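PDB 5UIF: Ps01740 from Pseudomonas sp. UW4, which probably acts as a dehalogenase-like enzyme of the tautomerase superfamily, related to cis-3-chloroacrylic acid dehalogenase. Local coordinates for residues A51-G55 with Q56-P60; C5-V8 with K9-S13; A21-I24 with T25-T29. One frame throughout, in Å; residues are numbered along the deposited sequence.

Interaction 1: residues A51-G55 with Q56-P60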
ATOM      1  N   ALA A  51     -14.054   2.466   6.139  1.00 46.16           N
ATOM      2  CA  ALA A  51     -13.020   3.195   6.864  1.00 45.28           C
ATOM      3  C   ALA A  51     -13.407   3.319   8.333  1.00 45.07           C
ATOM      4  O   ALA A  51     -14.480   3.828   8.660  1.00 46.32           O
ATOM      5  CB  ALA A  51     -12.802   4.568   6.249  1.00 46.65           C
ATOM      6  N   PHE A  52     -12.534   2.851   9.218  1.00 43.32           N
ATOM      7  CA  PHE A  52     -12.848   2.821  10.641  1.00 42.97           C
ATOM      8  C   PHE A  52     -11.806   3.537  11.492  1.00 43.04           C
ATOM      9  O   PHE A  52     -10.610   3.485  11.211  1.00 42.01           O
ATOM     10  CB  PHE A  52     -12.997   1.376  11.121  1.00 41.20           C
ATOM     11  CG  PHE A  52     -14.199   0.672  10.561  1.00 41.81           C
ATOM     12  CD1 PHE A  52     -14.152   0.074   9.312  1.00 41.57           C
ATOM     13  CD2 PHE A  52     -15.377   0.602  11.287  1.00 42.92           C
ATOM     14  CE1 PHE A  52     -15.256  -0.576   8.796  1.00 42.71           C
ATOM     15  CE2 PHE A  52     -16.484  -0.047  10.776  1.00 44.19           C
ATOM     16  CZ  PHE A  52     -16.424  -0.636   9.530  1.00 43.98           C
ATOM     17  N   THR A  53     -12.284   4.208  12.535  1.00 44.73           N
ATOM     18  CA  THR A  53     -11.421   4.823  13.534  1.00 45.13           C
ATOM     19  C   THR A  53     -11.990   4.532  14.918  1.00 45.98           C
ATOM     20  O   THR A  53     -13.159   4.818  15.185  1.00 48.20           O
ATOM     21  CB  THR A  53     -11.291   6.343  13.329  1.00 46.62           C
ATOM     22  OG1 THR A  53     -10.695   6.605  12.052  1.00 46.31           O
ATOM     23  CG2 THR A  53     -10.430   6.959  14.420  1.00 46.62           C
ATOM     24  N   ALA A  54     -11.158   3.956  15.784  1.00 44.73           N
ATOM     25  CA  ALA A  54     -11.578   3.510  17.111  1.00 44.93           C
ATOM     26  C   ALA A  54     -12.738   2.522  17.024  1.00 45.18           C
ATOM     27  O   ALA A  54     -13.668   2.566  17.829  1.00 46.86           O
ATOM     28  CB  ALA A  54     -11.952   4.702  17.988  1.00 46.36           C
ATOM     29  N   GLY A  55     -12.678   1.636  16.034  1.00 44.07           N
ATOM     30  CA  GLY A  55     -13.668   0.585  15.878  1.00 44.36           C
ATOM     31  C   GLY A  55     -14.976   1.030  15.252  1.00 46.19           C
ATOM     32  O   GLY A  55     -15.835   0.204  14.942  1.00 47.56           O
ATOM     33  N   GLN A  56     -15.131   2.336  15.063  1.00 46.51           N
ATOM     34  CA  GLN A  56     -16.366   2.882  14.511  1.00 47.71           C
ATOM     35  C   GLN A  56     -16.140   3.494  13.133  1.00 45.65           C
ATOM     36  O   GLN A  56     -15.032   3.923  12.810  1.00 44.27           O
ATOM     37  CB  GLN A  56     -16.956   3.928  15.460  1.00 51.23           C
ATOM     38  CG  GLN A  56     -17.249   3.399  16.854  1.00 53.77           C
ATOM     39  CD  GLN A  56     -18.262   2.270  16.850  1.00 56.92           C
ATOM     40  OE1 GLN A  56     -19.192   2.257  16.043  1.00 59.75           O
ATOM     41  NE2 GLN A  56     -18.083   1.312  17.752  1.00 57.12           N
ATOM     42  N   VAL A  57     -17.198   3.523  12.328  1.00 45.15           N
ATOM     43  CA  VAL A  57     -17.134   4.106  10.992  1.00 44.09           C
ATOM     44  C   VAL A  57     -16.732   5.573  11.057  1.00 44.22           C
ATOM     45  O   VAL A  57     -17.369   6.374  11.741  1.00 46.73           O
ATOM     46  CB  VAL A  57     -18.483   3.988  10.253  1.00 45.58           C
ATOM     47  CG1 VAL A  57     -18.431   4.736   8.928  1.00 46.29           C
ATOM     48  CG2 VAL A  57     -18.842   2.527  10.033  1.00 44.52           C
ATOM     49  N   ALA A  58     -15.664   5.917  10.346  1.00 41.76           N
ATOM     50  CA  ALA A  58     -15.182   7.289  10.310  1.00 41.85           C
ATOM     51  C   ALA A  58     -14.646   7.625   8.925  1.00 42.54           C
ATOM     52  O   ALA A  58     -14.677   6.792   8.019  1.00 42.09           O
ATOM     53  CB  ALA A  58     -14.109   7.503  11.361  1.00 39.21           C
ATOM     54  N   THR A  59     -14.153   8.848   8.766  1.00 44.29           N
ATOM     55  CA  THR A  59     -13.593   9.277   7.490  1.00 44.42           C
ATOM     56  C   THR A  59     -12.167   9.802   7.633  1.00 43.53           C
ATOM     57  O   THR A  59     -11.917  10.988   7.418  1.00 45.72           O
ATOM     58  CB  THR A  59     -14.461  10.372   6.841  1.00 47.73           C
ATOM     59  OG1 THR A  59     -14.564  11.492   7.731  1.00 49.44           O
ATOM     60  CG2 THR A  59     -15.854   9.842   6.540  1.00 41.37           C
ATOM     61  N   PRO A  60     -11.219   8.920   7.992  1.00 40.41           N
ATOM     62  CA  PRO A  60      -9.834   9.381   8.101  1.00 40.30           C
ATOM     63  C   PRO A  60      -9.203   9.583   6.729  1.00 40.52           C
ATOM     64  O   PRO A  60      -9.708   9.059   5.736  1.00 41.35           O
ATOM     65  CB  PRO A  60      -9.149   8.243   8.859  1.00 36.77           C
ATOM     66  CG  PRO A  60      -9.913   7.033   8.452  1.00 36.42           C
ATOM     67  CD  PRO A  60     -11.343   7.479   8.280  1.00 38.26           C
TER
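Phe52 holds its ring beside its own backbone N (chi1 -68°), while Val57 has CG1 anti to its backbone N (chi1 174°) and CG2 turned to the ring. Val57 CG2 meets Phe52 CE2 at 3.6 Å, the two side chains crossing at a slant where their strands form a non-hydrogen-bonded antiparallel pair. Thr53 and Gln56 form the next, hydrogen-bonded pair: Thr53 N gives to Gln56 O at 2.8 Å, nearly in line with the carbonyl bond, and Gln56 N returns to Thr53 O at 3.2 Å from above the carbonyl plane. Between them Ala54 and Gly55 occupy the corners of a type I' turn, both with positive phi, making a beta hairpin with a two-residue loop. At its base Ala58 N donates to Ala51 O at 2.9 Å, and Ala51 CB packs on Pro60 CD at 3.8 Å. Thr53 OG1 passes Ala58 CB at 3.6 Å and Pro60 CG at 3.7 Å, but it hydrogen-bonds to His40 ND1 of the second subunit. Backbone bonding thus fixes the hairpin's shape, while a threonine hydroxyl and the outer edge of strand 51-53, which pairs with a strand of that subunit, carry it into the trimer interface.

Interaction 2: residues C5-V8 with K9-S13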
ATOM      1  N   CYS A   5      -2.801   8.862  -1.781  1.00 48.00           N
ATOM      2  CA  CYS A   5      -3.820   9.466  -0.930  1.00 47.28           C
ATOM      3  C   CYS A   5      -5.066   8.589  -0.845  1.00 48.16           C
ATOM      4  O   CYS A   5      -5.698   8.293  -1.858  1.00 49.09           O
ATOM      5  CB  CYS A   5      -4.192  10.857  -1.445  1.00 46.83           C
ATOM      6  SG  CYS A   5      -5.305  11.784  -0.363  1.00 39.86           S
ATOM      7  N   GLN A   6      -5.414   8.179   0.372  1.00 48.04           N
ATOM      8  CA  GLN A   6      -6.586   7.340   0.592  1.00 48.86           C
ATOM      9  C   GLN A   6      -7.641   8.059   1.424  1.00 49.53           C
ATOM     10  O   GLN A   6      -7.430   8.336   2.604  1.00 50.27           O
ATOM     11  CB  GLN A   6      -6.189   6.032   1.279  1.00 50.00           C
ATOM     12  CG  GLN A   6      -5.547   5.012   0.358  1.00 51.78           C
ATOM     13  CD  GLN A   6      -5.234   3.709   1.066  1.00 54.72           C
ATOM     14  OE1 GLN A   6      -5.192   3.651   2.295  1.00 55.36           O
ATOM     15  NE2 GLN A   6      -5.012   2.653   0.292  1.00 57.16           N
ATOM     16  N   THR A   7      -8.776   8.361   0.802  1.00 49.65           N
ATOM     17  CA  THR A   7      -9.884   9.006   1.496  1.00 49.85           C
ATOM     18  C   THR A   7     -11.191   8.271   1.230  1.00 51.18           C
ATOM     19  O   THR A   7     -11.257   7.397   0.367  1.00 51.71           O
ATOM     20  CB  THR A   7     -10.049  10.480   1.072  1.00 49.19           C
ATOM     21  OG1 THR A   7     -10.396  10.544  -0.317  1.00 49.37           O
ATOM     22  CG2 THR A   7      -8.764  11.259   1.308  1.00 47.91           C
ATOM     23  N   VAL A   8     -12.229   8.626   1.980  1.00 51.70           N
ATOM     24  CA  VAL A   8     -13.558   8.072   1.759  1.00 53.46           C
ATOM     25  C   VAL A   8     -14.154   8.676   0.490  1.00 53.57           C
ATOM     26  O   VAL A   8     -13.985   9.868   0.228  1.00 52.64           O
ATOM     27  CB  VAL A   8     -14.488   8.331   2.967  1.00 54.95           C
ATOM     28  CG1 VAL A   8     -15.911   7.874   2.672  1.00 57.15           C
ATOM     29  CG2 VAL A   8     -13.949   7.634   4.205  1.00 55.23           C
ATOM     30  N   LYS A   9     -14.829   7.843  -0.297  1.00 54.98           N
ATOM     31  CA  LYS A   9     -15.443   8.254  -1.559  1.00 55.54           C
ATOM     32  C   LYS A   9     -16.281   9.524  -1.432  1.00 56.33           C
ATOM     33  O   LYS A   9     -17.230   9.581  -0.650  1.00 57.93           O
ATOM     34  CB  LYS A   9     -16.309   7.116  -2.106  1.00 57.86           C
ATOM     35  CG  LYS A   9     -17.003   7.423  -3.421  1.00 59.47           C
ATOM     36  CD  LYS A   9     -17.804   6.223  -3.901  1.00 62.31           C
ATOM     37  CE  LYS A   9     -18.425   6.474  -5.263  1.00 64.22           C
ATOM     38  NZ  LYS A   9     -19.144   5.273  -5.770  1.00 67.32           N
ATOM     39  N   GLY A  10     -15.917  10.545  -2.203  1.00 55.28           N
ATOM     40  CA  GLY A  10     -16.649  11.798  -2.209  1.00 55.64           C
ATOM     41  C   GLY A  10     -15.939  12.916  -1.469  1.00 53.75           C
ATOM     42  O   GLY A  10     -16.421  14.049  -1.429  1.00 54.92           O
ATOM     43  N   THR A  11     -14.789  12.600  -0.883  1.00 51.29           N
ATOM     44  CA  THR A  11     -14.025  13.584  -0.123  1.00 49.64           C
ATOM     45  C   THR A  11     -13.376  14.624  -1.032  1.00 48.60           C
ATOM     46  O   THR A  11     -13.549  15.826  -0.836  1.00 49.43           O
ATOM     47  CB  THR A  11     -12.925  12.915   0.724  1.00 48.13           C
ATOM     48  OG1 THR A  11     -13.522  12.008   1.659  1.00 49.25           O
ATOM     49  CG2 THR A  11     -12.126  13.964   1.480  1.00 47.58           C
ATOM     50  N   LEU A  12     -12.631  14.154  -2.026  1.00 47.27           N
ATOM     51  CA  LEU A  12     -11.892  15.044  -2.914  1.00 46.52           C
ATOM     52  C   LEU A  12     -12.568  15.213  -4.271  1.00 48.72           C
ATOM     53  O   LEU A  12     -13.132  14.265  -4.818  1.00 49.31           O
ATOM     54  CB  LEU A  12     -10.467  14.521  -3.110  1.00 43.71           C
ATOM     55  CG  LEU A  12      -9.603  14.452  -1.849  1.00 41.91           C
ATOM     56  CD1 LEU A  12      -8.242  13.846  -2.156  1.00 40.28           C
ATOM     57  CD2 LEU A  12      -9.453  15.836  -1.251  1.00 42.05           C
ATOM     58  N   SER A  13     -12.511  16.432  -4.801  1.00 50.31           N
ATOM     59  CA  SER A  13     -13.011  16.722  -6.140  1.00 52.93           C
ATOM     60  C   SER A  13     -11.863  16.651  -7.138  1.00 53.63           C
ATOM     61  O   SER A  13     -10.739  16.302  -6.778  1.00 52.00           O
ATOM     62  CB  SER A  13     -13.680  18.100  -6.189  1.00 54.15           C
ATOM     63  OG  SER A  13     -12.746  19.128  -5.905  1.00 53.04           O
TER
HETATM   64  O   HOH W   1     -11.636  11.249  -2.403  1.00 34.53           O
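Lys9 leaves Val8 at the end of strand 2-8 as the first corner of a type II beta turn, Val8 to Thr11, that closes back on Val8 O; its fully extended side chain packs on Glu45 of strand 40-46. Gly10, the second corner, adopts the positive phi (105°) that this turn requires there. Thr11 closes the turn with two bonds on one acceptor: its N reaches Val8 O at 3.1 Å in the carbonyl plane, and OG1 reaches the same oxygen at 2.6 Å, tilted 18° from that plane. With OG1 anti to the carbonyl carbon (chi1 -61°), the hydroxyl can share the target of its own N-H. Thr11 CB also lies 3.6 Å from Thr7 OG1. A water lies 2.5 Å from Thr7 OG1 and accepts the N-H of Leu12 N at 3.1 Å. Leu12 turns its side-chain end back to the strand, CD1 lying 4.0 Å from Cys5 SG. Ser13 is the N-cap of helix 14-32: its side chain caps a backbone N at the helix start, and Gln16 OE1 receives its N-H, in the manner of a capping box. Leu12 is the buried residue of the loop, packed on Phe43 of strand 40-46 and Leu20 of helix 14-32, while Thr7 and Thr11 touch Tyr87 of helix 73-91.

Interaction 3: residues A21-I24 with T25-T29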
ATOM      1  N   ALA A  21      -1.957  17.389  -5.792  1.00 45.57           N
ATOM      2  CA  ALA A  21      -0.889  16.778  -6.576  1.00 46.13           C
ATOM      3  C   ALA A  21       0.212  17.790  -6.885  1.00 47.15           C
ATOM      4  O   ALA A  21       1.398  17.475  -6.794  1.00 47.25           O
ATOM      5  CB  ALA A  21      -1.443  16.192  -7.863  1.00 47.05           C
ATOM      6  N   GLU A  22      -0.191  19.002  -7.251  1.00 48.08           N
ATOM      7  CA  GLU A  22       0.757  20.075  -7.526  1.00 50.16           C
ATOM      8  C   GLU A  22       1.482  20.503  -6.256  1.00 49.97           C
ATOM      9  O   GLU A  22       2.678  20.792  -6.279  1.00 51.53           O
ATOM     10  CB  GLU A  22       0.047  21.278  -8.152  1.00 52.38           C
ATOM     11  CG  GLU A  22      -0.446  21.054  -9.572  1.00 54.52           C
ATOM     12  CD  GLU A  22      -1.174  22.262 -10.131  1.00 57.80           C
ATOM     13  OE1 GLU A  22      -1.775  23.014  -9.336  1.00 58.51           O
ATOM     14  OE2 GLU A  22      -1.143  22.461 -11.364  1.00 60.62           O
ATOM     15  N   SER A  23       0.747  20.540  -5.148  1.00 47.95           N
ATOM     16  CA  SER A  23       1.302  20.960  -3.868  1.00 46.61           C
ATOM     17  C   SER A  23       2.330  19.961  -3.350  1.00 45.03           C
ATOM     18  O   SER A  23       3.441  20.342  -2.983  1.00 45.50           O
ATOM     19  CB  SER A  23       0.187  21.150  -2.837  1.00 46.19           C
ATOM     20  OG  SER A  23       0.719  21.521  -1.577  1.00 46.03           O
ATOM     21  N   ILE A  24       1.954  18.685  -3.324  1.00 43.36           N
ATOM     22  CA  ILE A  24       2.843  17.623  -2.859  1.00 42.21           C
ATOM     23  C   ILE A  24       4.121  17.567  -3.692  1.00 42.82           C
ATOM     24  O   ILE A  24       5.221  17.428  -3.153  1.00 43.14           O
ATOM     25  CB  ILE A  24       2.144  16.246  -2.898  1.00 41.43           C
ATOM     26  CG1 ILE A  24       1.050  16.176  -1.830  1.00 41.22           C
ATOM     27  CG2 ILE A  24       3.147  15.121  -2.687  1.00 41.08           C
ATOM     28  CD1 ILE A  24       0.244  14.896  -1.868  1.00 41.05           C
ATOM     29  N   THR A  25       3.969  17.687  -5.008  1.00 43.55           N
ATOM     30  CA  THR A  25       5.106  17.679  -5.922  1.00 44.82           C
ATOM     31  C   THR A  25       6.077  18.811  -5.605  1.00 45.40           C
ATOM     32  O   THR A  25       7.286  18.598  -5.520  1.00 46.06           O
ATOM     33  CB  THR A  25       4.651  17.800  -7.388  1.00 45.87           C
ATOM     34  OG1 THR A  25       3.672  16.793  -7.673  1.00 45.02           O
ATOM     35  CG2 THR A  25       5.835  17.636  -8.332  1.00 41.61           C
ATOM     36  N   SER A  26       5.540  20.014  -5.422  1.00 45.48           N
ATOM     37  CA  SER A  26       6.351  21.184  -5.104  1.00 47.27           C
ATOM     38  C   SER A  26       7.096  21.021  -3.781  1.00 47.63           C
ATOM     39  O   SER A  26       8.263  21.394  -3.664  1.00 48.74           O
ATOM     40  CB  SER A  26       5.478  22.438  -5.055  1.00 47.86           C
ATOM     41  OG  SER A  26       6.239  23.574  -4.685  1.00 49.71           O
ATOM     42  N   ILE A  27       6.409  20.463  -2.788  1.00 47.22           N
ATOM     43  CA  ILE A  27       6.990  20.251  -1.468  1.00 48.15           C
ATOM     44  C   ILE A  27       8.137  19.244  -1.522  1.00 49.52           C
ATOM     45  O   ILE A  27       9.174  19.437  -0.886  1.00 51.83           O
ATOM     46  CB  ILE A  27       5.922  19.769  -0.464  1.00 46.90           C
ATOM     47  CG1 ILE A  27       4.875  20.861  -0.244  1.00 46.85           C
ATOM     48  CG2 ILE A  27       6.560  19.384   0.862  1.00 47.07           C
ATOM     49  CD1 ILE A  27       3.611  20.370   0.426  1.00 45.67           C
ATOM     50  N   HIS A  28       7.954  18.179  -2.295  1.00 48.85           N
ATOM     51  CA  HIS A  28       8.970  17.137  -2.407  1.00 49.77           C
ATOM     52  C   HIS A  28      10.202  17.602  -3.182  1.00 51.07           C
ATOM     53  O   HIS A  28      11.333  17.378  -2.749  1.00 52.24           O
ATOM     54  CB  HIS A  28       8.391  15.888  -3.073  1.00 49.95           C
ATOM     55  CG  HIS A  28       9.378  14.771  -3.212  1.00 51.95           C
ATOM     56  ND1 HIS A  28       9.579  13.831  -2.225  1.00 52.18           N
ATOM     57  CD2 HIS A  28      10.228  14.451  -4.216  1.00 53.85           C
ATOM     58  CE1 HIS A  28      10.508  12.976  -2.617  1.00 53.95           C
ATOM     59  NE2 HIS A  28      10.919  13.331  -3.821  1.00 55.17           N
ATOM     60  N   THR A  29       9.977  18.239  -4.328  1.00 50.90           N
ATOM     61  CA  THR A  29      11.068  18.693  -5.186  1.00 52.57           C
ATOM     62  C   THR A  29      11.948  19.732  -4.496  1.00 53.24           C
ATOM     63  O   THR A  29      13.123  19.882  -4.826  1.00 55.11           O
ATOM     64  CB  THR A  29      10.539  19.294  -6.504  1.00 53.33           C
ATOM     65  OG1 THR A  29       9.632  20.366  -6.213  1.00 52.98           O
ATOM     66  CG2 THR A  29       9.823  18.235  -7.328  1.00 52.39           C
TER
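Ala21 and Thr25, one helical turn apart, meet at a carbonyl that receives two donors. Thr25 N reaches Ala21 O at 3.1 Å and Thr25 OG1 reaches it at 2.5 Å, the two arriving from opposite faces of the carbonyl plane. A chi1 of -53° folds the Thr25 hydroxyl back along the helix, which gives this buried polar atom an acceptor there. Three residues along, Ile24 O takes the N-H of His28 at 3.0 Å, continuing the regular i to i+4 pattern. On another side Ile27 runs back along the helix, and its CD1 meets Ser23 OG at 3.7 Å. The Glu22 and Ser26 side is looser in its side chains, which are exposed, although Ser26 N bonds Glu22 O at 3.1 Å as regularly as the others; Glu22 OE2 is held by Gln18 one turn earlier. Around helix 14-32, Ser23 and Ile27 pack on Val86 and Ala82 of helix 73-91, whereas Ala21 touches Phe52, and Glu22 and Thr25 touch Gly55, of the third subunit. His28 leads to strand 2-8, bonding Tyr3 OH through ND1 and touching Pro1, the N-terminal proline whose counterpart is catalytic in this superfamily, so it probably borders the active site.

How the interactions relate
From the N terminus, strand 2-8 runs into the turn of interaction 2, which closes the short bend before helix 14-32. Interaction 3 follows inside that helix and closes no loop; the helix then leads to strand 40-46, completing a beta-alpha-beta unit. Interaction 1 comes last, a hairpin between strands 40-46 and 61-68. The three are in series, neither nested nor crossed. Interactions 1 and 2 touch where Val8 CG2 packs on Ala51 CB at 3.9 Å; strand 2-8 lies between strands 40-46 and 61-68 in the four-stranded sheet, so this contact joins the hairpin to that sheet. Interactions 1 and 3 have centres about 28 Å apart, yet helix and hairpin meet between subunits.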